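Side-chain contact in ABC transporter, substrate binding protein (Mannopine) (Agrobacterium fabrum, PDB 5L9S), which probably binds mannopine in the periplasm as the solute-binding component of an ABC transporter: residues E15-E20 with E269-T274. Residues are numbered along the deposited sequence; the frame is centred on the assembly and turned at random.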
loop_
_atom_site.group_PDB
_atom_site.type_symbol
_atom_site.label_atom_id
_atom_site.label_comp_id
_atom_site.label_asym_id
_atom_site.label_seq_id
_atom_site.Cartn_x
_atom_site.Cartn_y
_atom_site.Cartn_z
ATOM N N GLU A 15 7.189 -9.264 9.987
ATOM C CA GLU A 15 8.508 -9.238 10.614
ATOM C C GLU A 15 9.359 -10.447 10.221
ATOM O O GLU A 15 10.554 -10.296 9.966
ATOM C CB GLU A 15 8.324 -9.189 12.113
ATOM C CG GLU A 15 9.561 -8.961 12.953
ATOM C CD GLU A 15 9.147 -8.745 14.392
ATOM O OE1 GLU A 15 8.990 -7.567 14.795
ATOM O OE2 GLU A 15 8.840 -9.751 15.072
ATOM N N LYS A 16 8.742 -11.635 10.164
ATOM C CA LYS A 16 9.391 -12.900 9.804
ATOM C C LYS A 16 9.937 -12.849 8.398
ATOM O O LYS A 16 11.087 -13.244 8.190
ATOM C CB LYS A 16 8.390 -14.046 9.960
ATOM C CG LYS A 16 8.995 -15.434 10.113
ATOM C CD LYS A 16 7.895 -16.508 10.116
ATOM C CE LYS A 16 7.362 -16.889 11.496
ATOM N NZ LYS A 16 6.486 -15.833 12.089
ATOM N N ALA A 17 9.139 -12.333 7.431
ATOM C CA ALA A 17 9.537 -12.176 6.023
ATOM C C ALA A 17 10.757 -11.220 5.898
ATOM O O ALA A 17 11.707 -11.509 5.157
ATOM C CB ALA A 17 8.365 -11.657 5.200
ATOM N N LEU A 18 10.735 -10.108 6.661
ATOM C CA LEU A 18 11.807 -9.111 6.701
ATOM C C LEU A 18 13.071 -9.640 7.366
ATOM O O LEU A 18 14.164 -9.294 6.942
ATOM C CB LEU A 18 11.323 -7.793 7.359
ATOM C CG LEU A 18 10.098 -7.086 6.701
ATOM C CD1 LEU A 18 9.750 -5.837 7.431
ATOM C CD2 LEU A 18 10.319 -6.784 5.211
ATOM N N ARG A 19 12.939 -10.512 8.359
ATOM C CA ARG A 19 14.090 -11.085 9.061
ATOM C C ARG A 19 14.894 -11.999 8.139
ATOM O O ARG A 19 16.120 -11.919 8.099
ATOM C CB ARG A 19 13.615 -11.852 10.294
ATOM C CG ARG A 19 14.685 -12.049 11.369
ATOM C CD ARG A 19 14.158 -12.859 12.538
ATOM N NE ARG A 19 12.942 -12.273 13.128
ATOM C CZ ARG A 19 12.926 -11.333 14.073
ATOM N NH1 ARG A 19 14.065 -10.842 14.556
ATOM N NH2 ARG A 19 11.775 -10.879 14.544
ATOM N N GLU A 20 14.180 -12.852 7.387
ATOM C CA GLU A 20 14.744 -13.837 6.471
ATOM C C GLU A 20 15.341 -13.196 5.220
ATOM O O GLU A 20 16.403 -13.624 4.767
ATOM C CB GLU A 20 13.668 -14.851 6.056
ATOM C CG GLU A 20 13.151 -15.729 7.190
ATOM C CD GLU A 20 11.880 -16.529 6.923
ATOM O OE1 GLU A 20 11.266 -16.363 5.841
ATOM O OE2 GLU A 20 11.488 -17.314 7.820
ATOM N N GLU A 269 7.818 -12.132 -2.371
ATOM C CA GLU A 269 7.268 -13.441 -2.783
ATOM C C GLU A 269 6.443 -13.955 -1.581
ATOM O O GLU A 269 5.294 -14.349 -1.747
ATOM C CB GLU A 269 8.383 -14.459 -3.106
ATOM C CG GLU A 269 8.826 -14.516 -4.564
ATOM C CD GLU A 269 10.257 -14.993 -4.774
ATOM O OE1 GLU A 269 10.695 -15.909 -4.039
ATOM O OE2 GLU A 269 10.952 -14.433 -5.652
ATOM N N THR A 270 7.022 -13.853 -0.370
ATOM C CA THR A 270 6.437 -14.257 0.901
ATOM C C THR A 270 5.154 -13.472 1.218
ATOM O O THR A 270 4.151 -14.070 1.626
ATOM C CB THR A 270 7.480 -14.045 2.030
ATOM O OG1 THR A 270 8.743 -14.630 1.680
ATOM C CG2 THR A 270 7.000 -14.557 3.379
ATOM N N LEU A 271 5.201 -12.130 1.052
ATOM C CA LEU A 271 4.120 -11.221 1.413
ATOM C C LEU A 271 3.134 -10.848 0.292
ATOM O O LEU A 271 2.107 -10.240 0.605
ATOM C CB LEU A 271 4.713 -9.944 2.036
ATOM C CG LEU A 271 5.553 -10.095 3.318
ATOM C CD1 LEU A 271 6.419 -8.883 3.536
ATOM C CD2 LEU A 271 4.707 -10.417 4.533
ATOM N N SER A 272 3.411 -11.209 -0.988
ATOM C CA SER A 272 2.527 -10.905 -2.141
ATOM C C SER A 272 2.328 -9.389 -2.356
ATOM O O SER A 272 1.208 -8.889 -2.480
ATOM C CB SER A 272 1.187 -11.644 -2.037
ATOM O OG SER A 272 1.349 -13.054 -2.089
ATOM N N CYS A 273 3.440 -8.673 -2.417
ATOM C CA CYS A 273 3.451 -7.228 -2.604
ATOM C C CYS A 273 4.348 -6.858 -3.749
ATOM O O CYS A 273 5.064 -7.714 -4.271
ATOM C CB CYS A 273 3.861 -6.519 -1.316
ATOM S SG CYS A 273 5.254 -7.292 -0.448
ATOM N N THR A 274 4.268 -5.584 -4.172
ATOM C CA THR A 274 5.062 -5.009 -5.245
ATOM C C THR A 274 6.292 -4.329 -4.636
ATOM O O THR A 274 6.131 -3.323 -3.943
ATOM C CB THR A 274 4.166 -4.079 -6.088
ATOM O OG1 THR A 274 3.174 -4.895 -6.713
ATOM C CG2 THR A 274 4.927 -3.282 -7.147
HETATM O O HOH W 1 11.073 -14.029 3.400
#
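Ala17, Thr270 and Leu271 meet through aliphatic carbons, and none brings a flat side chain; the guanidinium of Arg19 is turned to another side of helix 12-30, where Glu15 OE2 lies in its plane, at its edge, 3.2 Å from NH2. The salt bridge spans one turn of the helix, while Arg19 NH1 bonds to Thr36 OG1, linking the helix to strand 33-38 of its beta-alpha-beta unit.

The direct contact with helix 261-271 is apolar and small, with a polar margin at Glu20 and a water. Ala17 CB points at the last turn of that helix and fits against the fork of Leu271, 3.7 Å from CG; leucine suits the place because its branch offers CG and both methyls to this one carbon. Thr270 CG2 flanks it, also 3.7 Å from Ala17 CB. A bare methyl lets the backbones approach, with Ala17 CA 6.3 Å from Thr270 CA. Threonine suits the exposed margin by splitting its roles: with chi1 at -50°, OG1 stands beside the backbone N and CG2 anti to it. OG1 bonds to Lys266 O and accepts from the water at 3.0 Å, which also donates to Ala17 O at 3.1 Å and weakly to Glu20 OE1.

The Cys268–Cys273 disulfide pins the chain leaving the helix. Without direct hydrogen bonds between the segments, their placement rests here on fit around one methyl and a water-mediated link.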